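Local coordinates for protein N-methyltransferase (PDB 5BSZ) that probably methylates the amino group of a deoxysugar on the way to kedarcidin, drawing the methyl group from S-adenosylmethionine, at residues R38-E43 against T231-P236; S117-A122 against E214-A219; D147-W150 against T154-D157. All coordinates share one frame; numbering follows the deposited sequence.

The three contacts lie on the Rossmann-like methyltransferase half of the chain and on the loops leading toward its antiparallel sheet. Along the sequence interaction 1 spans the others, joining helix 30-44 to the loop between strands 225-230 and 240-245; interaction 2 falls within that span and interaction 3 within interaction 2. Centres of interactions 2 and 3 are about 12 Å apart; the two touch, through A119 against W149 and a probable hydrogen bond between W149 N and Y216 OH. Interaction 1 sits about 17 Å from interaction 3, centre to centre, yet Q235 and P236 reach W150. Contacts thus lead from helix 30-44 to the thymidine pocket, and by W149 and A119 to the turn carrying Y120 of the S-adenosyl-L-homocysteine pocket.

Interaction 1 (R38-E43 against T231-P236)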
# COMPACT_ATOMS: atom_id res chain seq x y z
N ARG A 38 -13.69 -35.09 21.07
CA ARG A 38 -14.43 -35.75 22.15
C ARG A 38 -14.48 -37.27 21.92
O ARG A 38 -14.18 -38.09 22.79
CB ARG A 38 -15.86 -35.17 22.25
CG ARG A 38 -16.74 -35.89 23.30
CD ARG A 38 -18.23 -35.65 23.11
NE ARG A 38 -18.69 -36.54 22.05
CZ ARG A 38 -18.87 -37.86 22.22
NH1 ARG A 38 -18.79 -38.43 23.42
NH2 ARG A 38 -19.18 -38.59 21.16
N ARG A 39 -14.83 -37.63 20.69
CA ARG A 39 -15.06 -39.01 20.29
C ARG A 39 -13.78 -39.81 20.34
O ARG A 39 -13.75 -40.90 20.93
CB ARG A 39 -15.67 -39.04 18.89
CG ARG A 39 -16.01 -40.40 18.32
CD ARG A 39 -16.31 -40.30 16.82
NE ARG A 39 -15.54 -41.32 16.12
CZ ARG A 39 -15.91 -41.93 15.01
NH1 ARG A 39 -15.11 -42.85 14.48
NH2 ARG A 39 -17.05 -41.62 14.41
N VAL A 40 -12.72 -39.30 19.72
CA VAL A 40 -11.45 -40.02 19.68
C VAL A 40 -10.86 -40.18 21.10
O VAL A 40 -10.24 -41.19 21.45
CB VAL A 40 -10.45 -39.26 18.77
CG1 VAL A 40 -9.05 -39.75 19.00
CG2 VAL A 40 -10.81 -39.39 17.29
N VAL A 41 -10.98 -39.15 21.93
CA VAL A 41 -10.53 -39.20 23.33
C VAL A 41 -11.37 -40.21 24.17
O VAL A 41 -10.81 -41.06 24.85
CB VAL A 41 -10.59 -37.79 23.96
CG1 VAL A 41 -10.41 -37.85 25.49
CG2 VAL A 41 -9.49 -36.91 23.35
N ARG A 42 -12.69 -40.12 24.11
CA ARG A 42 -13.53 -40.98 24.92
C ARG A 42 -13.45 -42.44 24.51
O ARG A 42 -13.48 -43.32 25.38
CB ARG A 42 -14.95 -40.46 24.97
CG ARG A 42 -15.10 -39.16 25.76
CD ARG A 42 -15.10 -39.45 27.26
NE ARG A 42 -15.22 -38.24 28.07
CZ ARG A 42 -16.31 -37.49 28.19
NH1 ARG A 42 -17.44 -37.80 27.56
NH2 ARG A 42 -16.31 -36.42 28.95
N GLU A 43 -13.24 -42.73 23.23
CA GLU A 43 -12.95 -44.11 22.83
C GLU A 43 -11.74 -44.68 23.53
O GLU A 43 -11.70 -45.88 23.74
CB GLU A 43 -12.64 -44.31 21.34
CG GLU A 43 -13.79 -44.02 20.39
CD GLU A 43 -13.39 -44.16 18.92
OE1 GLU A 43 -12.26 -43.83 18.49
OE2 GLU A 43 -14.26 -44.54 18.13
N THR A 231 -8.79 -42.02 9.75
CA THR A 231 -9.37 -41.39 8.53
C THR A 231 -10.89 -41.19 8.53
O THR A 231 -11.44 -40.54 7.65
CB THR A 231 -8.96 -42.19 7.30
OG1 THR A 231 -9.55 -43.49 7.38
CG2 THR A 231 -7.45 -42.34 7.30
N ASP A 232 -11.58 -41.66 9.57
CA ASP A 232 -13.02 -41.48 9.66
C ASP A 232 -13.35 -40.28 10.54
O ASP A 232 -14.52 -40.02 10.84
CB ASP A 232 -13.70 -42.77 10.18
CG ASP A 232 -13.11 -43.27 11.50
OD1 ASP A 232 -11.87 -43.26 11.69
OD2 ASP A 232 -13.89 -43.68 12.37
N VAL A 233 -12.34 -39.52 10.95
CA VAL A 233 -12.60 -38.24 11.61
C VAL A 233 -11.61 -37.27 11.00
O VAL A 233 -10.72 -37.69 10.27
CB VAL A 233 -12.32 -38.32 13.13
CG1 VAL A 233 -13.53 -38.90 13.86
CG2 VAL A 233 -11.08 -39.16 13.44
N GLY A 234 -11.73 -35.99 11.33
CA GLY A 234 -10.88 -34.99 10.63
C GLY A 234 -11.38 -34.74 9.22
O GLY A 234 -12.41 -35.26 8.84
N GLN A 235 -10.69 -33.88 8.46
CA GLN A 235 -11.07 -33.55 7.10
C GLN A 235 -10.77 -34.72 6.18
O GLN A 235 -9.84 -35.53 6.45
CB GLN A 235 -10.34 -32.26 6.65
CG GLN A 235 -10.63 -31.07 7.56
CD GLN A 235 -10.34 -29.70 6.99
OE1 GLN A 235 -10.08 -28.71 7.72
NE2 GLN A 235 -10.44 -29.60 5.67
N PRO A 236 -11.58 -34.85 5.12
CA PRO A 236 -11.30 -35.87 4.11
C PRO A 236 -9.90 -35.73 3.54
O PRO A 236 -9.45 -34.61 3.31
CB PRO A 236 -12.36 -35.58 3.03
CG PRO A 236 -13.51 -35.08 3.82
CD PRO A 236 -12.86 -34.19 4.85
O HOH W 1 -12.02 -43.08 14.45
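V40 and V233 make the close-packed half of this contact, methyl against methyl, with V40 CG2 3.9 Å from V233 CG2. Both residues are buried: V40 also rests on V242 and V233 on L240, so the pair sits over strand 240-245. The other branch of V233, CG1, lies over one face of the R39 guanidinium, toward its rim, 3.9 Å from R39 NE. That nitrogen is buried here without a polar partner in the model. In the Rossmann-like fold of this methyltransferase, helix 30-44 is thereby joined to the loop between the last two strands of the mixed sheet, 225-230 and 240-245. Toward solvent the contact changes character. R39 runs out with CG anti to the backbone N (chi1 -179°) and bends at chi3, which brings NH1 to the exposed D232 in a salt bridge, R39 NH1 to D232 OD2 2.6 Å. OD2 lies near the guanidinium plane, but the carboxylate is turned 65° from it, so the two groups do not pair flat. A water closes the second route: it accepts from R39 NH1 at 3.1 Å and donates to D232 OD1 at 2.8 Å.

Interaction 2 (S117-A122 against E214-A219); sequences SIAYAA and EDYLAA. With SAH (S-adenosyl-L-homocysteine), chain B.
I118 meets Y216 through its CG2 methyl, an apolar contact that comes in at the edge of the tyrosine ring, in its plane, and stops 3.6 Å from Y216 CE1. CG2 is the branch set between the backbone N and the carbonyl carbon, while CG1 runs anti to the N (chi1 -151°) and leaves the shorter branch to meet the ring. Further along, A119 CB lies 4.3 Å from Y216 OH, a loose touch. These contacts set the 3-10 turn 117-120 against helix 213-222, and I118 is also packed on L127, A130, V131 and M134 of helix 124-135.

Polar bonds lead away from the pair. Y216 OH is probably hydrogen-bonded to W149 N, and S117 OG is bonded to L114 O.

The ligand contacts fall to other residues of the same turn. Y120 lays one ring face on the adenine edge of S-adenosyl-L-homocysteine, with C8 of the ligand 3.4 Å from Y120 CE1, and S117 OG comes 3.6 Å from the ligand's C5'. A leucine in place of Y120 would probably leave the C8 side of the adenine without its flat cover.

With no hydrogen bond between the segments, the contact rests on van der Waals fit, and the Y216 hydroxyl spends its polarity on W149 N instead.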
# COMPACT_ATOMS: atom_id res chain seq x y z
N SER A 117 -2.70 -26.13 13.12
CA SER A 117 -1.87 -25.16 13.81
C SER A 117 -0.46 -25.68 14.11
O SER A 117 0.50 -24.91 14.13
CB SER A 117 -2.53 -24.71 15.11
OG SER A 117 -3.71 -23.99 14.81
N ILE A 118 -0.32 -27.00 14.18
CA ILE A 118 0.97 -27.57 14.47
C ILE A 118 2.00 -27.29 13.36
O ILE A 118 3.18 -27.32 13.63
CB ILE A 118 0.99 -29.07 14.93
CG1 ILE A 118 2.22 -29.29 15.87
CG2 ILE A 118 0.90 -30.03 13.79
CD1 ILE A 118 2.17 -30.53 16.70
N ALA A 119 1.52 -26.95 12.18
CA ALA A 119 2.36 -26.77 10.98
C ALA A 119 2.89 -25.37 10.90
O ALA A 119 3.64 -25.02 10.00
CB ALA A 119 1.55 -27.12 9.73
N TYR A 120 2.70 -24.56 11.92
CA TYR A 120 3.67 -23.51 12.19
C TYR A 120 5.09 -24.02 12.44
O TYR A 120 6.04 -23.27 12.26
CB TYR A 120 3.22 -22.64 13.38
CG TYR A 120 2.09 -21.66 13.13
CD1 TYR A 120 2.32 -20.29 13.05
CD2 TYR A 120 0.82 -22.08 12.93
CE1 TYR A 120 1.29 -19.38 12.86
CE2 TYR A 120 -0.22 -21.19 12.70
CZ TYR A 120 0.02 -19.86 12.65
OH TYR A 120 -1.04 -19.03 12.45
N ALA A 121 5.24 -25.28 12.84
CA ALA A 121 6.56 -25.86 12.95
C ALA A 121 7.24 -25.75 11.59
O ALA A 121 6.64 -26.12 10.59
CB ALA A 121 6.47 -27.32 13.37
N ALA A 122 8.49 -25.34 11.60
CA ALA A 122 9.20 -25.09 10.34
C ALA A 122 9.89 -26.33 9.76
O ALA A 122 10.14 -26.36 8.56
CB ALA A 122 10.18 -23.95 10.53
N GLU A 214 4.41 -39.60 7.59
CA GLU A 214 5.42 -40.30 8.40
C GLU A 214 5.98 -39.39 9.47
O GLU A 214 6.46 -39.87 10.52
CB GLU A 214 6.72 -40.71 7.65
CG GLU A 214 6.67 -41.25 6.25
CD GLU A 214 6.34 -40.23 5.17
OE1 GLU A 214 7.23 -39.65 4.48
OE2 GLU A 214 5.13 -40.15 4.96
N ASP A 215 6.09 -38.10 9.14
CA ASP A 215 6.75 -37.15 10.06
C ASP A 215 5.88 -36.95 11.30
O ASP A 215 6.38 -36.76 12.42
CB ASP A 215 6.94 -35.79 9.39
CG ASP A 215 8.13 -35.76 8.45
OD1 ASP A 215 8.71 -36.86 8.28
OD2 ASP A 215 8.51 -34.66 7.96
N TYR A 216 4.56 -36.97 11.10
CA TYR A 216 3.63 -36.77 12.25
C TYR A 216 3.64 -38.00 13.16
O TYR A 216 3.67 -37.95 14.37
CB TYR A 216 2.23 -36.59 11.71
CG TYR A 216 1.91 -35.16 11.16
CD1 TYR A 216 1.67 -34.09 12.03
CD2 TYR A 216 1.81 -34.91 9.80
CE1 TYR A 216 1.39 -32.80 11.55
CE2 TYR A 216 1.50 -33.61 9.31
CZ TYR A 216 1.28 -32.58 10.20
OH TYR A 216 0.96 -31.34 9.74
N LEU A 217 3.60 -39.17 12.52
CA LEU A 217 3.58 -40.44 13.24
C LEU A 217 4.88 -40.59 14.01
O LEU A 217 4.85 -40.96 15.19
CB LEU A 217 3.40 -41.62 12.28
CG LEU A 217 2.03 -41.68 11.63
CD1 LEU A 217 2.07 -42.70 10.48
CD2 LEU A 217 0.94 -42.10 12.60
N ALA A 218 5.99 -40.22 13.37
CA ALA A 218 7.31 -40.26 13.96
C ALA A 218 7.44 -39.39 15.19
O ALA A 218 8.05 -39.77 16.20
CB ALA A 218 8.39 -39.86 12.97
N ALA A 219 6.89 -38.19 15.08
CA ALA A 219 6.90 -37.24 16.16
C ALA A 219 6.17 -37.81 17.37
O ALA A 219 6.63 -37.57 18.49
CB ALA A 219 6.25 -35.90 15.75
N SAH B . -6.72 -23.96 16.89
CA SAH B . -7.39 -22.65 16.54
CB SAH B . -6.43 -21.55 16.05
CG SAH B . -6.32 -21.18 14.59
SD SAH B . -5.22 -19.89 14.13
C SAH B . -8.53 -23.03 15.64
O SAH B . -8.69 -24.15 15.16
OXT SAH B . -9.42 -22.25 15.49
C5' SAH B . -3.60 -20.41 14.65
C4' SAH B . -3.33 -19.88 16.07
O4' SAH B . -2.05 -20.34 16.54
C3' SAH B . -3.22 -18.36 16.13
O3' SAH B . -4.18 -17.90 17.08
C2' SAH B . -1.83 -18.01 16.64
O2' SAH B . -1.83 -16.89 17.56
C1' SAH B . -1.41 -19.31 17.27
N9 SAH B . 0.05 -19.55 17.29
C8 SAH B . 0.95 -19.30 16.29
N7 SAH B . 2.20 -19.64 16.70
C5 SAH B . 2.08 -20.07 17.98
C6 SAH B . 3.02 -20.55 18.99
N6 SAH B . 4.31 -20.61 18.62
N1 SAH B . 2.51 -20.93 20.18
C2 SAH B . 1.21 -20.82 20.49
N3 SAH B . 0.28 -20.39 19.62
C4 SAH B . 0.66 -20.02 18.38

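Interaction 3 (D147-W150 against T154-D157). With THM (thymidine), chain G.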
# COMPACT_ATOMS: atom_id res chain seq x y z
N ASP A 147 -4.87 -32.37 14.61
CA ASP A 147 -5.53 -32.10 13.36
C ASP A 147 -4.45 -31.49 12.45
O ASP A 147 -4.12 -30.31 12.56
CB ASP A 147 -6.69 -31.10 13.56
CG ASP A 147 -7.45 -30.79 12.26
OD1 ASP A 147 -7.25 -31.50 11.24
OD2 ASP A 147 -8.24 -29.79 12.27
N PRO A 148 -3.82 -32.33 11.63
CA PRO A 148 -2.65 -31.94 10.87
C PRO A 148 -3.01 -30.95 9.78
O PRO A 148 -4.18 -30.82 9.42
CB PRO A 148 -2.17 -33.27 10.26
CG PRO A 148 -3.44 -33.97 9.98
CD PRO A 148 -4.32 -33.64 11.17
N TRP A 149 -2.02 -30.21 9.31
CA TRP A 149 -2.18 -29.46 8.05
C TRP A 149 -1.96 -30.47 6.92
O TRP A 149 -1.68 -31.68 7.19
CB TRP A 149 -1.15 -28.32 8.01
CG TRP A 149 -1.23 -27.44 6.79
CD1 TRP A 149 -0.22 -27.20 5.90
CD2 TRP A 149 -2.36 -26.72 6.27
NE1 TRP A 149 -0.64 -26.39 4.90
CE2 TRP A 149 -1.96 -26.09 5.09
CE3 TRP A 149 -3.67 -26.53 6.70
CZ2 TRP A 149 -2.82 -25.29 4.33
CZ3 TRP A 149 -4.52 -25.72 5.95
CH2 TRP A 149 -4.10 -25.14 4.76
N TRP A 150 -2.17 -30.01 5.68
CA TRP A 150 -1.94 -30.80 4.47
C TRP A 150 -0.52 -31.29 4.32
O TRP A 150 0.42 -30.74 4.91
CB TRP A 150 -2.48 -30.09 3.20
CG TRP A 150 -3.92 -29.69 3.34
CD1 TRP A 150 -4.41 -28.43 3.65
CD2 TRP A 150 -5.06 -30.55 3.27
NE1 TRP A 150 -5.80 -28.45 3.74
CE2 TRP A 150 -6.22 -29.74 3.50
CE3 TRP A 150 -5.24 -31.92 3.01
CZ2 TRP A 150 -7.51 -30.29 3.51
CZ3 TRP A 150 -6.53 -32.44 2.99
CH2 TRP A 150 -7.64 -31.63 3.23
N THR A 154 -1.28 -34.05 -0.55
CA THR A 154 -2.67 -33.68 -0.46
C THR A 154 -2.90 -32.18 -0.59
O THR A 154 -4.03 -31.76 -0.78
CB THR A 154 -3.31 -34.22 0.84
OG1 THR A 154 -2.50 -33.88 1.97
CG2 THR A 154 -3.42 -35.79 0.77
N PHE A 155 -1.88 -31.36 -0.49
CA PHE A 155 -2.09 -29.93 -0.68
C PHE A 155 -2.50 -29.69 -2.13
O PHE A 155 -1.90 -30.26 -3.03
CB PHE A 155 -0.83 -29.14 -0.35
CG PHE A 155 -0.97 -27.66 -0.57
CD1 PHE A 155 -1.71 -26.89 0.34
CD2 PHE A 155 -0.48 -27.07 -1.70
CE1 PHE A 155 -1.90 -25.53 0.12
CE2 PHE A 155 -0.62 -25.70 -1.90
CZ PHE A 155 -1.34 -24.93 -1.00
N LEU A 156 -3.51 -28.85 -2.33
CA LEU A 156 -4.05 -28.59 -3.66
C LEU A 156 -3.64 -27.21 -4.07
O LEU A 156 -3.95 -26.28 -3.39
CB LEU A 156 -5.58 -28.66 -3.63
CG LEU A 156 -6.07 -30.09 -3.34
CD1 LEU A 156 -7.59 -30.10 -3.29
CD2 LEU A 156 -5.47 -31.14 -4.30
N ASP A 157 -2.94 -27.09 -5.18
CA ASP A 157 -2.59 -25.82 -5.79
C ASP A 157 -3.88 -25.20 -6.34
O ASP A 157 -4.86 -25.89 -6.58
CB ASP A 157 -1.59 -26.10 -6.93
CG ASP A 157 -0.46 -27.01 -6.48
OD1 ASP A 157 0.32 -26.52 -5.64
OD2 ASP A 157 -0.36 -28.20 -6.87
O5' THM G . -9.01 -24.10 3.37
C5' THM G . -8.42 -23.80 2.09
C4' THM G . -7.01 -24.39 1.97
O4' THM G . -7.27 -25.80 1.99
C3' THM G . -6.22 -24.11 0.66
O3' THM G . -4.94 -23.50 0.91
C2' THM G . -6.04 -25.45 -0.08
C1' THM G . -6.44 -26.45 1.02
N1 THM G . -7.05 -27.75 0.70
C2 THM G . -6.05 -28.67 0.34
O2 THM G . -4.90 -28.22 0.28
N3 THM G . -6.30 -29.95 0.04
C4 THM G . -7.54 -30.43 0.12
O4 THM G . -7.78 -31.65 -0.14
C5 THM G . -8.60 -29.48 0.53
C5M THM G . -9.98 -30.09 0.58
C6 THM G . -8.32 -28.16 0.83
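W150 CG stands anti to its own carbonyl carbon (chi1 -53°), which sends the indole out beside T154, whose OG1 takes the position between the backbone N and the carbonyl carbon. The two side chains cross at about a right angle, T154 OG1 lying at the indole edge, in its plane, 3.5 Å from W150 CE3; that hydroxyl is hydrogen-bonded to S151 N. At the root of the indole, W150 CB packs 4.0 Å from F155 CB and also lies at the edge of the phenyl ring. W149 CZ2 touches F155 CE1 more loosely, while W149 NE1 is held by S185 OG.

Thymidine lies flat on W150. Its N3 is centred over the indole, 3.4 Å above the plane, an aromatic stack covering most of the base. The second segment reads the base edge through its backbone: thymidine N3 donates to T154 O at 3.0 Å along a practically straight line (178°), and L156 N donates to thymidine O2, again at 3.0 Å but more bent (156°). L156 CG comes within 3.4 Å of thymidine N3. S178 and R237 complete the site. Stacking on W150, with N3-H given to a main-chain carbonyl and O2 held by a main-chain N-H, suits a thymine base, consistent with a pocket for the nucleotide part of a thymidine-linked sugar substrate.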